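Local coordinates for protein putative peptidase (Bacteroides fragilis, PDB 5DYN) that is the C-terminal part of a clostripain-family (C11) cysteine protease that probably activates the Bacteroides fragilis toxin by proteolytic cleavage, at residues 58-71 / 80-92. Residues are numbered along the deposited sequence; the frame is centred on the assembly and turned at random.
Sequences IPGPGAPYQTVVPA and LKIASCYYDYYQS. With NA (sodium ion), chain E; NA (sodium ion), chain F.
Three tyrosines of helix 80-92 meet the proline-rich 58-64 loop: Tyr86 and Tyr89 present a face, while Tyr90 is met both over a face and at its edge. Two of the contacts are CH-pi. Ala63 CA sits over one face of the Tyr86 ring, 3.9 Å from its centroid and 24° off the normal, while Pro64 CD covers the rim of that same face. For Tyr89, CG anti to the backbone N (chi1 -174°) carries the ring alongside Pro64, whose CB lies over its face, 3.8 Å from the centroid; the two side chains slide past each other in opposite directions. On Tyr90, Pro59 CG lies over a face, whereas Pro61 CG and Gly62 O come at the edge.

Polar evidence is sparser. Tyr90 OH is modelled as donating to Gly62 O at only 2.3 Å, too short to be taken literally at this resolution. Tyr86 OH is hydrogen-bonded to Asp31, which also accepts from Ala63 N, and Ile58 CG2 packs 3.3 Å from that hydroxyl oxygen, Tyr86 OH.

Beyond the loop, contacts are mostly apolar and made by small side chains. Helix 65-71 runs antiparallel to its partner, at 168° with axes 8.4 Å apart. Ala71 CB rests against the Lys81 backbone and lies 3.8 Å from Cys85 SG, the non-aliphatic member of the group, and Val68 CG1 meets Ile82 CG2 at 3.9 Å. At the start of this helix Thr67 OG1 donates to Pro64 O in the carbonyl plane, a carbonyl that also accepts from the amides of Thr67 and Val68.

On the loop, Pro61 O and Ala63 O bind a sodium ion together with Asp35 and Glu38 of the neighbouring subunit. The chemistry thus implies a mainly apolar helical hairpin against the central sheet, whose loop carbonyls reach the subunit interface through sodium.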
loop_
_atom_site.group_PDB
_atom_site.type_symbol
_atom_site.label_atom_id
_atom_site.label_comp_id
_atom_site.label_asym_id
_atom_site.label_seq_id
_atom_site.Cartn_x
_atom_site.Cartn_y
_atom_site.Cartn_z
ATOM N N ILE B 58 -2.622 6.501 -6.142
ATOM C CA ILE B 58 -2.151 5.560 -7.153
ATOM C C ILE B 58 -2.935 5.744 -8.456
ATOM O O ILE B 58 -4.159 5.867 -8.428
ATOM C CB ILE B 58 -2.285 4.097 -6.653
ATOM C CG1 ILE B 58 -1.112 3.732 -5.743
ATOM C CG2 ILE B 58 -2.365 3.114 -7.817
ATOM C CD1 ILE B 58 0.219 3.676 -6.464
ATOM N N PRO B 59 -2.230 5.783 -9.599
ATOM C CA PRO B 59 -2.873 5.895 -10.914
ATOM C C PRO B 59 -3.915 4.804 -11.149
ATOM O O PRO B 59 -3.690 3.659 -10.764
ATOM C CB PRO B 59 -1.703 5.741 -11.893
ATOM C CG PRO B 59 -0.508 6.183 -11.123
ATOM C CD PRO B 59 -0.760 5.756 -9.703
ATOM N N GLY B 60 -5.037 5.170 -11.763
ATOM C CA GLY B 60 -6.085 4.225 -12.118
ATOM C C GLY B 60 -5.628 2.935 -12.783
ATOM O O GLY B 60 -5.971 1.847 -12.318
ATOM N N PRO B 61 -4.851 3.042 -13.877
ATOM C CA PRO B 61 -4.332 1.841 -14.546
ATOM C C PRO B 61 -3.393 1.006 -13.672
ATOM O O PRO B 61 -3.042 -0.108 -14.054
ATOM C CB PRO B 61 -3.582 2.410 -15.759
ATOM C CG PRO B 61 -3.340 3.847 -15.432
ATOM C CD PRO B 61 -4.528 4.263 -14.633
ATOM N N GLY B 62 -2.986 1.543 -12.525
ATOM C CA GLY B 62 -2.201 0.796 -11.559
ATOM C C GLY B 62 -0.854 0.310 -12.058
ATOM O O GLY B 62 -0.182 0.984 -12.836
ATOM N N ALA B 63 -0.455 -0.870 -11.603
ATOM C CA ALA B 63 0.836 -1.430 -11.975
ATOM C C ALA B 63 0.862 -1.897 -13.429
ATOM O O ALA B 63 -0.146 -2.374 -13.953
ATOM C CB ALA B 63 1.192 -2.585 -11.046
ATOM N N PRO B 64 2.022 -1.744 -14.089
ATOM C CA PRO B 64 2.273 -2.384 -15.383
ATOM C C PRO B 64 2.555 -3.863 -15.170
ATOM O O PRO B 64 3.711 -4.286 -15.181
ATOM C CB PRO B 64 3.506 -1.648 -15.910
ATOM C CG PRO B 64 4.223 -1.216 -14.674
ATOM C CD PRO B 64 3.151 -0.896 -13.666
ATOM N N TYR B 65 1.497 -4.642 -14.971
ATOM C CA TYR B 65 1.639 -6.042 -14.586
ATOM C C TYR B 65 2.321 -6.896 -15.652
ATOM O O TYR B 65 2.634 -8.059 -15.407
ATOM C CB TYR B 65 0.270 -6.632 -14.233
ATOM C CG TYR B 65 -0.269 -6.136 -12.910
ATOM C CD1 TYR B 65 0.213 -6.644 -11.708
ATOM C CD2 TYR B 65 -1.253 -5.156 -12.858
ATOM C CE1 TYR B 65 -0.268 -6.190 -10.495
ATOM C CE2 TYR B 65 -1.742 -4.698 -11.646
ATOM C CZ TYR B 65 -1.245 -5.219 -10.468
ATOM O OH TYR B 65 -1.724 -4.768 -9.258
ATOM N N GLN B 66 2.562 -6.325 -16.829
ATOM C CA GLN B 66 3.327 -7.030 -17.847
ATOM C C GLN B 66 4.800 -7.091 -17.439
ATOM O O GLN B 66 5.523 -8.002 -17.838
ATOM C CB GLN B 66 3.172 -6.366 -19.219
ATOM C CG GLN B 66 3.644 -4.926 -19.293
ATOM C CD GLN B 66 2.527 -3.928 -19.063
ATOM O OE1 GLN B 66 1.564 -4.207 -18.350
ATOM N NE2 GLN B 66 2.650 -2.756 -19.671
ATOM N N THR B 67 5.234 -6.126 -16.630
ATOM C CA THR B 67 6.602 -6.119 -16.120
ATOM C C THR B 67 6.651 -6.376 -14.615
ATOM O O THR B 67 7.648 -6.886 -14.100
ATOM C CB THR B 67 7.307 -4.788 -16.413
ATOM O OG1 THR B 67 6.649 -3.730 -15.708
ATOM C CG2 THR B 67 7.293 -4.492 -17.907
ATOM N N VAL B 68 5.575 -6.030 -13.911
ATOM C CA VAL B 68 5.519 -6.220 -12.464
ATOM C C VAL B 68 5.405 -7.703 -12.113
ATOM O O VAL B 68 6.028 -8.172 -11.158
ATOM C CB VAL B 68 4.342 -5.442 -11.830
ATOM C CG1 VAL B 68 4.213 -5.772 -10.351
ATOM C CG2 VAL B 68 4.538 -3.950 -12.014
ATOM N N VAL B 69 4.621 -8.445 -12.892
ATOM C CA VAL B 69 4.476 -9.878 -12.646
ATOM C C VAL B 69 5.828 -10.606 -12.729
ATOM O O VAL B 69 6.150 -11.380 -11.830
ATOM C CB VAL B 69 3.451 -10.531 -13.613
ATOM C CG1 VAL B 69 3.699 -12.021 -13.735
ATOM C CG2 VAL B 69 2.030 -10.260 -13.147
ATOM N N PRO B 70 6.633 -10.357 -13.786
ATOM C CA PRO B 70 7.968 -10.969 -13.746
ATOM C C PRO B 70 8.806 -10.498 -12.555
ATOM O O PRO B 70 9.554 -11.290 -11.981
ATOM C CB PRO B 70 8.603 -10.514 -15.063
ATOM C CG PRO B 70 7.460 -10.259 -15.963
ATOM C CD PRO B 70 6.380 -9.707 -15.087
ATOM N N ALA B 71 8.676 -9.224 -12.192
ATOM C CA ALA B 71 9.392 -8.684 -11.042
ATOM C C ALA B 71 9.019 -9.432 -9.768
ATOM O O ALA B 71 9.861 -9.652 -8.898
ATOM C CB ALA B 71 9.107 -7.198 -10.886
ATOM N N LEU B 80 12.009 -4.656 -4.453
ATOM C CA LEU B 80 12.671 -3.538 -5.118
ATOM C C LEU B 80 12.370 -3.539 -6.612
ATOM O O LEU B 80 12.136 -2.488 -7.211
ATOM C CB LEU B 80 14.182 -3.591 -4.889
ATOM C CG LEU B 80 14.684 -3.217 -3.495
ATOM C CD1 LEU B 80 16.186 -3.424 -3.404
ATOM C CD2 LEU B 80 14.319 -1.778 -3.164
ATOM N N LYS B 81 12.376 -4.726 -7.208
ATOM C CA LYS B 81 12.137 -4.853 -8.635
ATOM C C LYS B 81 10.686 -4.518 -8.979
ATOM O O LYS B 81 10.420 -3.924 -10.022
ATOM C CB LYS B 81 12.504 -6.257 -9.109
ATOM C CG LYS B 81 14.007 -6.498 -9.151
ATOM C CD LYS B 81 14.334 -7.975 -9.239
ATOM C CE LYS B 81 15.827 -8.209 -9.397
ATOM N NZ LYS B 81 16.334 -7.672 -10.693
ATOM N N ILE B 82 9.758 -4.884 -8.098
ATOM C CA ILE B 82 8.356 -4.497 -8.254
ATOM C C ILE B 82 8.216 -2.976 -8.290
ATOM O O ILE B 82 7.570 -2.418 -9.180
ATOM C CB ILE B 82 7.474 -5.051 -7.116
ATOM C CG1 ILE B 82 7.356 -6.573 -7.211
ATOM C CG2 ILE B 82 6.085 -4.426 -7.160
ATOM C CD1 ILE B 82 6.761 -7.214 -5.974
ATOM N N ALA B 83 8.837 -2.313 -7.320
ATOM C CA ALA B 83 8.772 -0.861 -7.216
ATOM C C ALA B 83 9.418 -0.168 -8.411
ATOM O O ALA B 83 8.830 0.740 -9.000
ATOM C CB ALA B 83 9.427 -0.398 -5.931
ATOM N N SER B 84 10.629 -0.594 -8.759
ATOM C CA SER B 84 11.361 0.020 -9.865
ATOM C C SER B 84 10.631 -0.175 -11.193
ATOM O O SER B 84 10.600 0.733 -12.021
ATOM C CB SER B 84 12.782 -0.543 -9.954
ATOM O OG SER B 84 12.766 -1.951 -10.116
ATOM N N CYS B 85 10.039 -1.352 -11.387
ATOM C CA CYS B 85 9.229 -1.612 -12.580
ATOM C C CYS B 85 8.046 -0.660 -12.654
ATOM O O CYS B 85 7.806 -0.033 -13.684
ATOM C CB CYS B 85 8.727 -3.057 -12.599
ATOM S SG CYS B 85 9.956 -4.274 -13.096
ATOM N N TYR B 86 7.313 -0.572 -11.549
ATOM C CA TYR B 86 6.171 0.322 -11.431
ATOM C C TYR B 86 6.586 1.746 -11.787
ATOM O O TYR B 86 5.931 2.413 -12.595
ATOM C CB TYR B 86 5.608 0.290 -10.010
ATOM C CG TYR B 86 4.166 0.735 -9.869
ATOM C CD1 TYR B 86 3.241 -0.042 -9.174
ATOM C CD2 TYR B 86 3.723 1.916 -10.445
ATOM C CE1 TYR B 86 1.931 0.361 -9.039
ATOM C CE2 TYR B 86 2.410 2.324 -10.321
ATOM C CZ TYR B 86 1.519 1.544 -9.619
ATOM O OH TYR B 86 0.214 1.952 -9.498
ATOM N N TYR B 87 7.686 2.201 -11.188
ATOM C CA TYR B 87 8.142 3.574 -11.379
ATOM C C TYR B 87 8.647 3.841 -12.795
ATOM O O TYR B 87 8.260 4.833 -13.412
ATOM C CB TYR B 87 9.243 3.921 -10.379
ATOM C CG TYR B 87 9.834 5.291 -10.637
ATOM C CD1 TYR B 87 9.146 6.438 -10.272
ATOM C CD2 TYR B 87 11.064 5.438 -11.271
ATOM C CE1 TYR B 87 9.667 7.692 -10.515
ATOM C CE2 TYR B 87 11.593 6.690 -11.518
ATOM C CZ TYR B 87 10.888 7.814 -11.136
ATOM O OH TYR B 87 11.400 9.070 -11.373
ATOM N N ASP B 88 9.521 2.968 -13.293
ATOM C CA ASP B 88 10.152 3.164 -14.599
ATOM C C ASP B 88 9.128 3.302 -15.717
ATOM O O ASP B 88 9.327 4.069 -16.660
ATOM C CB ASP B 88 11.111 2.011 -14.917
ATOM C CG ASP B 88 12.397 2.083 -14.113
ATOM O OD1 ASP B 88 12.763 3.194 -13.673
ATOM O OD2 ASP B 88 13.043 1.030 -13.924
ATOM N N TYR B 89 8.031 2.561 -15.602
ATOM C CA TYR B 89 6.973 2.589 -16.604
ATOM C C TYR B 89 6.344 3.969 -16.720
ATOM O O TYR B 89 6.191 4.505 -17.819
ATOM C CB TYR B 89 5.894 1.561 -16.267
ATOM C CG TYR B 89 4.830 1.416 -17.330
ATOM C CD1 TYR B 89 4.984 0.508 -18.369
ATOM C CD2 TYR B 89 3.669 2.180 -17.293
ATOM C CE1 TYR B 89 4.015 0.364 -19.344
ATOM C CE2 TYR B 89 2.695 2.047 -18.267
ATOM C CZ TYR B 89 2.873 1.136 -19.289
ATOM O OH TYR B 89 1.909 0.991 -20.261
ATOM N N TYR B 90 5.980 4.541 -15.579
ATOM C CA TYR B 90 5.278 5.817 -15.569
ATOM C C TYR B 90 6.223 6.994 -15.759
ATOM O O TYR B 90 5.801 8.062 -16.204
ATOM C CB TYR B 90 4.490 5.988 -14.271
ATOM C CG TYR B 90 3.213 5.180 -14.214
ATOM C CD1 TYR B 90 2.011 5.719 -14.650
ATOM C CD2 TYR B 90 3.209 3.884 -13.714
ATOM C CE1 TYR B 90 0.840 4.988 -14.596
ATOM C CE2 TYR B 90 2.041 3.146 -13.654
ATOM C CZ TYR B 90 0.860 3.702 -14.096
ATOM O OH TYR B 90 -0.305 2.972 -14.043
ATOM N N GLN B 91 7.497 6.811 -15.425
ATOM C CA GLN B 91 8.456 7.895 -15.604
ATOM C C GLN B 91 8.842 8.012 -17.079
ATOM O O GLN B 91 9.166 9.097 -17.559
ATOM C CB GLN B 91 9.693 7.690 -14.717
ATOM C CG GLN B 91 10.689 6.649 -15.201
ATOM C CD GLN B 91 11.709 7.211 -16.177
ATOM O OE1 GLN B 91 11.833 8.427 -16.335
ATOM N NE2 GLN B 91 12.440 6.322 -16.845
ATOM N N SER B 92 8.786 6.892 -17.795
ATOM C CA SER B 92 9.106 6.874 -19.218
ATOM C C SER B 92 8.050 7.620 -20.018
ATOM O O SER B 92 8.343 8.220 -21.053
ATOM C CB SER B 92 9.226 5.435 -19.725
ATOM O OG SER B 92 10.331 4.779 -19.131
HETATM NA NA NA E . -2.195 -1.814 -15.407
HETATM NA NA NA F . 3.161 9.269 -16.768
HETATM O O HOH W 1 -3.178 -0.455 -17.333
#